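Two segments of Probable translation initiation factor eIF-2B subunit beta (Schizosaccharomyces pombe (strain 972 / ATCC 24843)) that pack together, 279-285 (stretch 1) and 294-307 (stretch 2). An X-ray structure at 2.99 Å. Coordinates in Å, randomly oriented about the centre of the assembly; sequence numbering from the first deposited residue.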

# COMPACT_ATOMS: atom_id res chain seq x y z
N LYS C 279 -7.27 -2.48 6.15
CA LYS C 279 -6.83 -3.70 6.82
C LYS C 279 -7.56 -4.94 6.33
O LYS C 279 -8.75 -4.89 6.01
N VAL C 280 -6.84 -6.05 6.27
CA VAL C 280 -7.44 -7.35 6.01
C VAL C 280 -7.55 -8.13 7.31
O VAL C 280 -6.57 -8.31 8.02
N ILE C 281 -8.77 -8.57 7.63
CA ILE C 281 -8.99 -9.36 8.83
C ILE C 281 -9.54 -10.73 8.47
O ILE C 281 -10.67 -10.85 7.99
N LEU C 282 -8.74 -11.76 8.68
CA LEU C 282 -9.11 -13.11 8.29
C LEU C 282 -9.22 -14.05 9.48
O LEU C 282 -8.49 -13.93 10.46
N GLY C 283 -10.14 -15.00 9.38
CA GLY C 283 -10.19 -16.12 10.30
C GLY C 283 -9.35 -17.22 9.70
O GLY C 283 -8.93 -17.13 8.55
N THR C 284 -9.09 -18.27 10.47
CA THR C 284 -8.32 -19.39 9.97
C THR C 284 -8.86 -20.71 10.52
O THR C 284 -9.48 -20.74 11.57
N HIS C 285 -8.62 -21.79 9.78
CA HIS C 285 -9.02 -23.12 10.22
C HIS C 285 -7.96 -23.70 11.16
O HIS C 285 -8.29 -24.36 12.14
N VAL C 294 -3.50 -22.84 7.54
CA VAL C 294 -4.47 -23.68 6.87
C VAL C 294 -5.81 -22.99 7.01
O VAL C 294 -6.45 -23.05 8.06
N THR C 295 -6.23 -22.31 5.95
CA THR C 295 -7.47 -21.55 5.99
C THR C 295 -8.38 -21.95 4.83
O THR C 295 -8.02 -22.79 4.01
N TYR C 296 -9.55 -21.33 4.78
CA TYR C 296 -10.57 -21.71 3.81
C TYR C 296 -10.29 -21.08 2.45
O TYR C 296 -9.72 -20.00 2.36
N SER C 297 -10.68 -21.79 1.39
CA SER C 297 -10.30 -21.45 0.02
C SER C 297 -10.65 -20.03 -0.38
O SER C 297 -11.69 -19.50 -0.00
N GLY C 298 -9.75 -19.41 -1.15
CA GLY C 298 -9.95 -18.05 -1.62
C GLY C 298 -9.14 -17.04 -0.83
O GLY C 298 -8.97 -15.90 -1.25
N ALA C 299 -8.63 -17.47 0.32
CA ALA C 299 -7.88 -16.58 1.20
C ALA C 299 -6.54 -16.17 0.58
O ALA C 299 -6.01 -15.11 0.90
N GLN C 300 -6.02 -17.02 -0.29
CA GLN C 300 -4.78 -16.71 -0.99
C GLN C 300 -4.98 -15.49 -1.88
O GLN C 300 -4.09 -14.66 -2.02
N LEU C 301 -6.16 -15.39 -2.49
CA LEU C 301 -6.51 -14.24 -3.30
C LEU C 301 -6.39 -12.96 -2.48
O LEU C 301 -5.79 -11.98 -2.92
N VAL C 302 -6.97 -12.98 -1.29
CA VAL C 302 -6.93 -11.84 -0.39
C VAL C 302 -5.51 -11.50 0.04
O VAL C 302 -5.07 -10.36 -0.08
N ALA C 303 -4.79 -12.51 0.54
CA ALA C 303 -3.44 -12.31 1.05
C ALA C 303 -2.48 -11.79 -0.02
O ALA C 303 -1.69 -10.88 0.23
N GLN C 304 -2.56 -12.36 -1.22
CA GLN C 304 -1.69 -11.94 -2.31
C GLN C 304 -2.02 -10.52 -2.75
O GLN C 304 -1.12 -9.70 -2.94
N ALA C 305 -3.31 -10.24 -2.92
CA ALA C 305 -3.75 -8.91 -3.31
C ALA C 305 -3.43 -7.88 -2.24
O ALA C 305 -3.20 -6.71 -2.55
N ALA C 306 -3.40 -8.31 -0.99
CA ALA C 306 -3.09 -7.42 0.12
C ALA C 306 -1.61 -7.04 0.12
O ALA C 306 -1.26 -5.88 0.34
N ARG C 307 -0.75 -8.02 -0.13
CA ARG C 307 0.69 -7.79 -0.20
C ARG C 307 1.02 -6.83 -1.34
O ARG C 307 1.91 -5.99 -1.22

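The two stretches pack in two zones: an apolar one where the strand 279-282 lies against the helix beginning at Ala 299, and a more polar one where the loop beyond the strand meets residues 294-296. Strand and helix run nearly antiparallel, at 157°, with their axes approaching to 9.9 Å. This spacing is bridged by side chains of modest size.

Alternation along the strand decides which side chains enter the contact. Val 280 and Leu 282 point toward the helix, whereas Ile 281 (m, t) points away and makes no contact with it. On the helix, Ala 299, Val 302 and Ala 306 point back toward the strand, spaced three and four residues apart so that they fall along one side. Val 280, in the t rotamer, sets both methyls against Val 302, with CG1 of Val 280 3.6 Å and CG2 of Val 280 3.7 Å from CG1 of Val 302; CG2 of Val 280 also reaches CB of Ala 306, one turn on, at 4.1 Å. This CG2 methyl thus lies over the small methyl of Ala 306, in the shallow hollow beside Val 302. Leu 282 (m, t) reaches farther along the same surface. Its CD1 lies 4.2 Å from CB of Ala 299 and 4.3 Å from CG1 of Val 302, so the leucine tip settles between the alanine and the valine. Val 302, also t, is the central bump, with its CG1 touching both strand side chains.

Beyond the strand, backbone and side chains share the contact. The CA atoms of Thr 284 and Thr 295 come within 4.6 Å, so the backbones lie close together here, and both threonines point sideways in the t rotamer. Thr 295 OG1 donates a weak hydrogen bond to Gly 283 O at 3.5 Å, while Thr 284 OG1 lies 3.2 Å from Val 294 O. That same carbonyl oxygen accepts a weak hydrogen bond from His 285 N at 3.0 Å.

His 285 (chi1 t, chi2 78°) buries the largest area of any residue in the contact. Its ring slots between two neighbours, Val 294 and Tyr 296, that both meet it near the plane of the imidazole: CD2 is 3.9 Å from CG1 of Val 294, itself t, and ND1 gives a weak hydrogen bond to Tyr 296 OH at 3.5 Å. Tyr 296 (chi1 m, chi2 -85°) leaves its backbone sideways, but its end comes nearer. The histidine edge faces the tyrosine ring in an offset edge-to-face pair, centroids 5.7 Å apart and planes at 77°, and CB of His 285 sits off-centre, 4.2 Å from the centroid of the Tyr 296 ring.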

# COMPACT_ATOMS: atom_id res chain seq x y z
CB LYS C 279 -7.02 -3.57 8.34
CG LYS C 279 -6.10 -2.56 9.01
CD LYS C 279 -6.59 -2.21 10.40
CE LYS C 279 -5.60 -1.30 11.12
NZ LYS C 279 -5.20 -0.14 10.27
CB VAL C 280 -6.63 -8.17 4.99
CG1 VAL C 280 -6.89 -9.66 5.16
CG2 VAL C 280 -6.96 -7.74 3.57
CB ILE C 281 -9.94 -8.66 9.81
CG1 ILE C 281 -9.31 -7.36 10.32
CG2 ILE C 281 -10.28 -9.57 10.98
CD1 ILE C 281 -10.15 -6.62 11.33
CB LEU C 282 -8.09 -13.68 7.30
CG LEU C 282 -8.04 -13.07 5.90
CD1 LEU C 282 -7.07 -13.85 5.03
CD2 LEU C 282 -9.42 -13.03 5.28
CB THR C 284 -6.82 -19.26 10.32
OG1 THR C 284 -6.08 -20.31 9.68
CG2 THR C 284 -6.61 -19.33 11.82
CB HIS C 285 -9.24 -24.04 9.03
CG HIS C 285 -9.37 -25.49 9.40
ND1 HIS C 285 -10.53 -26.02 9.92
CD2 HIS C 285 -8.49 -26.51 9.32
CE1 HIS C 285 -10.35 -27.31 10.15
NE2 HIS C 285 -9.12 -27.63 9.80
CB VAL C 294 -4.54 -25.09 7.47
CG1 VAL C 294 -5.63 -25.90 6.77
CG2 VAL C 294 -3.20 -25.78 7.35
CB THR C 295 -7.20 -20.04 5.94
OG1 THR C 295 -8.44 -19.33 5.87
CG2 THR C 295 -6.35 -19.70 4.72
CB TYR C 296 -11.95 -21.32 4.33
CG TYR C 296 -12.26 -21.96 5.67
CD1 TYR C 296 -12.79 -23.24 5.75
CD2 TYR C 296 -12.00 -21.29 6.86
CE1 TYR C 296 -13.06 -23.83 6.97
CE2 TYR C 296 -12.27 -21.87 8.09
CZ TYR C 296 -12.80 -23.14 8.13
OH TYR C 296 -13.07 -23.73 9.35
CB SER C 297 -10.95 -22.43 -0.96
OG SER C 297 -12.34 -22.21 -1.05
CB ALA C 299 -7.65 -17.23 2.55
CB GLN C 300 -4.30 -17.90 -1.82
CG GLN C 300 -2.97 -17.66 -2.52
CD GLN C 300 -1.77 -17.94 -1.64
OE1 GLN C 300 -1.89 -18.01 -0.42
NE2 GLN C 300 -0.61 -18.12 -2.25
CB LEU C 301 -7.93 -14.37 -3.86
CG LEU C 301 -8.22 -15.56 -4.77
CD1 LEU C 301 -9.66 -15.50 -5.27
CD2 LEU C 301 -7.25 -15.60 -5.94
CB VAL C 302 -7.79 -12.08 0.87
CG1 VAL C 302 -7.59 -10.96 1.87
CG2 VAL C 302 -9.25 -12.22 0.49
CB ALA C 303 -2.91 -13.61 1.64
CB GLN C 304 -1.81 -12.90 -3.50
CG GLN C 304 -1.19 -14.27 -3.27
CD GLN C 304 0.31 -14.21 -3.05
OE1 GLN C 304 0.98 -13.28 -3.50
NE2 GLN C 304 0.85 -15.21 -2.36
CB ALA C 305 -5.24 -8.92 -3.61
CB ALA C 306 -3.46 -8.07 1.45
CB ARG C 307 1.44 -9.11 -0.37
CG ARG C 307 2.95 -8.97 -0.46
CD ARG C 307 3.53 -8.42 0.83
NE ARG C 307 2.99 -9.10 2.01
CZ ARG C 307 3.44 -8.92 3.25
NH1 ARG C 307 4.45 -8.08 3.48
NH2 ARG C 307 2.89 -9.57 4.26